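Long-range contacts in 378aa long hypothetical citrate synthase (Sulfolobus tokodaii, PDB 1VGM), which is of unknown function but belongs by name and family to the largely helical citrate synthases, and pairs with a second copy of itself: residues E75-V80 and A105-P110; S82-M87 and E98-I103. All coordinates share one frame; numbering follows the deposited sequence.

Contact 1: E75-V80 and A105-P110; sequences EVPEQV and ASIYDP
The phenol oxygen of Tyr108 is the polar centre where 75-80 and 105-110 meet. A water lying in the plane of the ring, at its edge, sits 2.8 Å from Tyr108 OH and gives a weak hydrogen bond to Glu75 OE2, bridging the two segments where no direct bond joins them. Lys127, from helix 117-139, ties the same corner together, with a hydrogen bond to Glu75 O and a weak one to Tyr108 OH. Beside this polar corner the pyrrolidine ring of Pro77 meets the phenol tip to tip: Pro77 CD lies 3.4 Å from Tyr108 OH and 3.8 Å from Tyr108 CZ, an oblique approach. Pro77 stands just ahead of helix 78-84, and Ile107 and Tyr108 come from the last turn of helix 93-108, in the mostly helical fold of the citrate synthase family; the contact thus joins the start of one helix to the end of another near the surface. Ile107 and Pro77 slide past each other in opposite directions, and the extended chi2 (179°) carries Ile107 CD1 alongside the proline ring. Packing is tight there, with Ile107 CD1 only 3.4 Å from Pro77 CB. The same methyl lies 3.5 Å from Gln79 OE1, while Gln79 NE2 donates to Ser86 O of the second subunit.

Contact 2: S82-M87 and E98-I103; sequences STIFSM and ETAFGI
Thr83 and Ile103 form the tight part of this contact, reaching toward each other tip to tip. Ile103 CD1 lies 3.5 Å from Thr83 OG1 and 3.7 Å from Thr83 CB, so a single methyl rests against both the hydroxyl and the carbon that bears it. That buried hydroxyl has polar partners elsewhere: it is hydrogen-bonded to Gln79 O one helical turn back and to Thr83 OG1 of the second subunit. Thr83 OG1 lies beside the backbone N (chi1 -66°), which leaves CG2 anti to that nitrogen and 4.0 Å from Thr99 CG2, the two side chains crossing at a slant. Thr99 in turn directs its own hydroxyl back to Gly95 O, within its helix, and presents its methyl to the neighbouring helix. These residues belong to helices 78-84 and 93-108, a consecutive pair joined by a short connection, and such helix-on-helix packing is the main building principle of the largely helical citrate synthase fold. Apart from the close approach of the Ile103 methyl the fit is looser, the other residue pairs lying at 4.0 Å or more. Met87, its chain bent at chi3 (-87°), brings CE to 4.1 Å from Thr99 CG2, and Ile84 CD1 comes no closer than 4.2 Å to Ala100 CB, although both pairs are buried. From Ile84 a type I turn runs to Met87, with Phe85 and Ser86 partly exposed. Ser86 OG and N approach Thr83 O from the same face of the carbonyl plane, the hydroxyl at 2.9 Å and tilted 27° out of that plane. Phe85 packs instead on Asn134 and Ala138 of helix 117-139.

In the fold
Contacts 1 and 2 are successive levels of one helix pair, 78-84 against 93-108, with centres about 10 Å apart. Because the chain doubles back between the helices, 82-87 and 98-103 pair within the longer excursion that 75-80 and 105-110 bring together. Val80 and Ile103 join the levels: Val80 CG2 lies 3.7 Å from Ile103 CG2, and Val80 CG1 is 4.2 Å from Ala100 CB. Burial differs between them, contact 1 lying at the surface while the touching residues of contact 2 are all buried. The second subunit packs on residues of both: Ile107 of contact 1 meets its Met87, and Ile103 of contact 2 its Thr99.

Contact 1: E75-V80 and A105-P110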
loop_
_atom_site.group_PDB
_atom_site.type_symbol
_atom_site.label_atom_id
_atom_site.label_comp_id
_atom_site.label_asym_id
_atom_site.label_seq_id
_atom_site.Cartn_x
_atom_site.Cartn_y
_atom_site.Cartn_z
ATOM N N GLU A 75 -1.428 4.316 23.566
ATOM C CA GLU A 75 -0.114 4.930 23.388
ATOM C C GLU A 75 0.427 4.660 21.985
ATOM O O GLU A 75 0.243 3.571 21.445
ATOM C CB GLU A 75 0.867 4.366 24.419
ATOM C CG GLU A 75 0.655 2.877 24.699
ATOM C CD GLU A 75 1.945 2.140 25.028
ATOM O OE1 GLU A 75 2.667 2.589 25.949
ATOM O OE2 GLU A 75 2.231 1.113 24.369
ATOM N N VAL A 76 1.109 5.644 21.409
ATOM C CA VAL A 76 1.896 5.421 20.197
ATOM C C VAL A 76 3.324 5.932 20.384
ATOM O O VAL A 76 3.589 6.749 21.267
ATOM C CB VAL A 76 1.284 6.161 18.984
ATOM C CG1 VAL A 76 -0.062 5.555 18.619
ATOM C CG2 VAL A 76 1.140 7.642 19.310
ATOM N N PRO A 77 4.262 5.461 19.550
ATOM C CA PRO A 77 5.635 5.974 19.618
ATOM C C PRO A 77 5.617 7.485 19.483
ATOM O O PRO A 77 4.757 8.039 18.791
ATOM C CB PRO A 77 6.332 5.307 18.433
ATOM C CG PRO A 77 5.531 4.059 18.185
ATOM C CD PRO A 77 4.109 4.441 18.497
ATOM N N GLU A 78 6.551 8.160 20.147
ATOM C CA GLU A 78 6.539 9.614 20.141
ATOM C C GLU A 78 6.891 10.124 18.747
ATOM O O GLU A 78 6.545 11.252 18.381
ATOM C CB GLU A 78 7.510 10.165 21.196
ATOM C CG GLU A 78 8.978 9.865 20.962
ATOM C CD GLU A 78 9.857 10.444 22.063
ATOM O OE1 GLU A 78 11.067 10.643 21.821
ATOM O OE2 GLU A 78 9.333 10.701 23.171
ATOM N N GLN A 79 7.561 9.286 17.959
ATOM C CA GLN A 79 7.856 9.646 16.574
ATOM C C GLN A 79 6.585 9.952 15.801
ATOM O O GLN A 79 6.581 10.814 14.925
ATOM C CB GLN A 79 8.612 8.521 15.862
ATOM C CG GLN A 79 10.104 8.511 16.146
ATOM C CD GLN A 79 10.442 7.737 17.404
ATOM O OE1 GLN A 79 9.551 7.284 18.130
ATOM N NE2 GLN A 79 11.734 7.578 17.670
ATOM N N VAL A 80 5.509 9.240 16.124
ATOM C CA VAL A 80 4.230 9.446 15.451
ATOM C C VAL A 80 3.754 10.871 15.676
ATOM O O VAL A 80 3.397 11.582 14.733
ATOM C CB VAL A 80 3.141 8.491 15.991
ATOM C CG1 VAL A 80 1.784 8.862 15.394
ATOM C CG2 VAL A 80 3.497 7.062 15.656
ATOM N N ALA A 105 4.561 0.584 11.850
ATOM C CA ALA A 105 5.168 -0.594 11.232
ATOM C C ALA A 105 6.677 -0.650 11.463
ATOM O O ALA A 105 7.225 -1.716 11.733
ATOM C CB ALA A 105 4.871 -0.618 9.730
ATOM N N SER A 106 7.349 0.490 11.354
ATOM C CA SER A 106 8.795 0.538 11.548
ATOM C C SER A 106 9.206 0.231 12.988
ATOM O O SER A 106 10.210 -0.448 13.232
ATOM C CB SER A 106 9.339 1.913 11.149
ATOM O OG SER A 106 9.369 2.062 9.741
ATOM N N ILE A 107 8.433 0.737 13.941
ATOM C CA ILE A 107 8.856 0.700 15.330
ATOM C C ILE A 107 8.365 -0.558 16.032
ATOM O O ILE A 107 9.126 -1.202 16.751
ATOM C CB ILE A 107 8.376 1.952 16.087
ATOM C CG1 ILE A 107 9.092 3.184 15.526
ATOM C CG2 ILE A 107 8.668 1.813 17.586
ATOM C CD1 ILE A 107 8.698 4.482 16.168
ATOM N N TYR A 108 7.103 -0.923 15.808
ATOM C CA TYR A 108 6.576 -2.186 16.335
ATOM C C TYR A 108 6.969 -3.401 15.493
ATOM O O TYR A 108 7.318 -4.452 16.030
ATOM C CB TYR A 108 5.052 -2.122 16.450
ATOM C CG TYR A 108 4.539 -1.079 17.424
ATOM C CD1 TYR A 108 3.536 -0.183 17.052
ATOM C CD2 TYR A 108 5.036 -1.007 18.723
ATOM C CE1 TYR A 108 3.040 0.754 17.951
ATOM C CE2 TYR A 108 4.545 -0.070 19.630
ATOM C CZ TYR A 108 3.547 0.804 19.236
ATOM O OH TYR A 108 3.039 1.715 20.134
ATOM N N ASP A 109 6.909 -3.258 14.173
ATOM C CA ASP A 109 7.235 -4.358 13.269
ATOM C C ASP A 109 6.764 -5.723 13.793
ATOM O O ASP A 109 7.561 -6.648 13.992
ATOM C CB ASP A 109 8.742 -4.391 13.019
ATOM C CG ASP A 109 9.102 -5.144 11.760
ATOM O OD1 ASP A 109 8.176 -5.556 11.039
ATOM O OD2 ASP A 109 10.305 -5.325 11.492
ATOM N N PRO A 110 5.451 -5.872 14.006
ATOM C CA PRO A 110 4.946 -7.123 14.585
ATOM C C PRO A 110 5.084 -8.315 13.642
ATOM O O PRO A 110 4.882 -8.191 12.434
ATOM C CB PRO A 110 3.489 -6.807 14.893
ATOM C CG PRO A 110 3.109 -5.823 13.818
ATOM C CD PRO A 110 4.356 -4.971 13.606
HETATM O O HOH W 1 4.313 2.235 22.529
#

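Contact 2: S82-M87 and E98-I103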
loop_
_atom_site.group_PDB
_atom_site.type_symbol
_atom_site.label_atom_id
_atom_site.label_comp_id
_atom_site.label_asym_id
_atom_site.label_seq_id
_atom_site.Cartn_x
_atom_site.Cartn_y
_atom_site.Cartn_z
ATOM N N SER A 82 5.488 13.435 16.793
ATOM C CA SER A 82 6.470 14.371 16.280
ATOM C C SER A 82 6.261 14.614 14.788
ATOM O O SER A 82 6.279 15.750 14.325
ATOM C CB SER A 82 7.877 13.828 16.531
ATOM O OG SER A 82 8.843 14.658 15.918
ATOM N N THR A 83 6.057 13.541 14.035
ATOM C CA THR A 83 5.922 13.652 12.588
ATOM C C THR A 83 4.575 14.239 12.160
ATOM O O THR A 83 4.523 15.119 11.302
ATOM C CB THR A 83 6.100 12.279 11.922
ATOM O OG1 THR A 83 7.448 11.839 12.122
ATOM C CG2 THR A 83 5.796 12.360 10.425
ATOM N N ILE A 84 3.491 13.748 12.751
ATOM C CA ILE A 84 2.149 14.255 12.459
ATOM C C ILE A 84 2.090 15.769 12.661
ATOM O O ILE A 84 1.586 16.520 11.811
ATOM C CB ILE A 84 1.096 13.574 13.381
ATOM C CG1 ILE A 84 0.660 12.239 12.779
ATOM C CG2 ILE A 84 -0.111 14.476 13.578
ATOM C CD1 ILE A 84 -0.303 11.459 13.672
ATOM N N PHE A 85 2.612 16.219 13.794
ATOM C CA PHE A 85 2.496 17.619 14.160
ATOM C C PHE A 85 3.506 18.514 13.450
ATOM O O PHE A 85 3.450 19.735 13.577
ATOM C CB PHE A 85 2.618 17.755 15.674
ATOM C CG PHE A 85 1.346 17.450 16.396
ATOM C CD1 PHE A 85 0.430 18.466 16.673
ATOM C CD2 PHE A 85 1.004 16.134 16.694
ATOM C CE1 PHE A 85 -0.799 18.184 17.254
ATOM C CE2 PHE A 85 -0.222 15.840 17.275
ATOM C CZ PHE A 85 -1.137 16.870 17.545
ATOM N N SER A 86 4.425 17.919 12.697
ATOM C CA SER A 86 5.429 18.715 11.996
ATOM C C SER A 86 5.035 18.947 10.546
ATOM O O SER A 86 5.670 19.726 9.848
ATOM C CB SER A 86 6.790 18.023 12.038
ATOM O OG SER A 86 6.816 16.928 11.140
ATOM N N MET A 87 3.987 18.273 10.091
ATOM C CA MET A 87 3.562 18.408 8.707
ATOM C C MET A 87 2.668 19.622 8.528
ATOM O O MET A 87 2.061 20.107 9.484
ATOM C CB MET A 87 2.834 17.146 8.251
ATOM C CG MET A 87 3.773 16.131 7.623
ATOM S SD MET A 87 2.905 14.732 6.965
ATOM C CE MET A 87 2.813 13.704 8.410
ATOM N N GLU A 98 -1.524 7.425 6.619
ATOM C CA GLU A 98 -0.675 6.405 6.007
ATOM C C GLU A 98 0.763 6.569 6.473
ATOM O O GLU A 98 1.476 5.582 6.668
ATOM C CB GLU A 98 -0.760 6.465 4.472
ATOM C CG GLU A 98 -0.016 7.605 3.802
ATOM C CD GLU A 98 -0.144 7.566 2.280
ATOM O OE1 GLU A 98 0.118 8.600 1.637
ATOM O OE2 GLU A 98 -0.503 6.508 1.724
ATOM N N THR A 99 1.173 7.815 6.687
ATOM C CA THR A 99 2.492 8.102 7.241
ATOM C C THR A 99 2.623 7.585 8.669
ATOM O O THR A 99 3.603 6.929 9.000
ATOM C CB THR A 99 2.792 9.617 7.257
ATOM O OG1 THR A 99 2.672 10.148 5.932
ATOM C CG2 THR A 99 4.208 9.862 7.770
ATOM N N ALA A 100 1.637 7.893 9.508
ATOM C CA ALA A 100 1.640 7.423 10.891
ATOM C C ALA A 100 1.759 5.906 10.955
ATOM O O ALA A 100 2.521 5.372 11.763
ATOM C CB ALA A 100 0.370 7.882 11.615
ATOM N N PHE A 101 1.014 5.206 10.105
ATOM C CA PHE A 101 1.034 3.746 10.137
ATOM C C PHE A 101 2.350 3.170 9.626
ATOM O O PHE A 101 2.697 2.040 9.956
ATOM C CB PHE A 101 -0.136 3.176 9.329
ATOM C CG PHE A 101 -1.377 2.959 10.151
ATOM C CD1 PHE A 101 -1.682 1.698 10.657
ATOM C CD2 PHE A 101 -2.214 4.029 10.460
ATOM C CE1 PHE A 101 -2.794 1.504 11.467
ATOM C CE2 PHE A 101 -3.340 3.849 11.276
ATOM C CZ PHE A 101 -3.629 2.585 11.780
ATOM N N GLY A 102 3.068 3.956 8.823
ATOM C CA GLY A 102 4.402 3.582 8.393
ATOM C C GLY A 102 5.367 3.629 9.554
ATOM O O GLY A 102 6.208 2.736 9.717
ATOM N N ILE A 103 5.228 4.655 10.388
ATOM C CA ILE A 103 6.012 4.742 11.613
ATOM C C ILE A 103 5.714 3.617 12.612
ATOM O O ILE A 103 6.639 3.070 13.215
ATOM C CB ILE A 103 5.807 6.114 12.292
ATOM C CG1 ILE A 103 6.443 7.203 11.423
ATOM C CG2 ILE A 103 6.422 6.112 13.690
ATOM C CD1 ILE A 103 6.085 8.613 11.829
#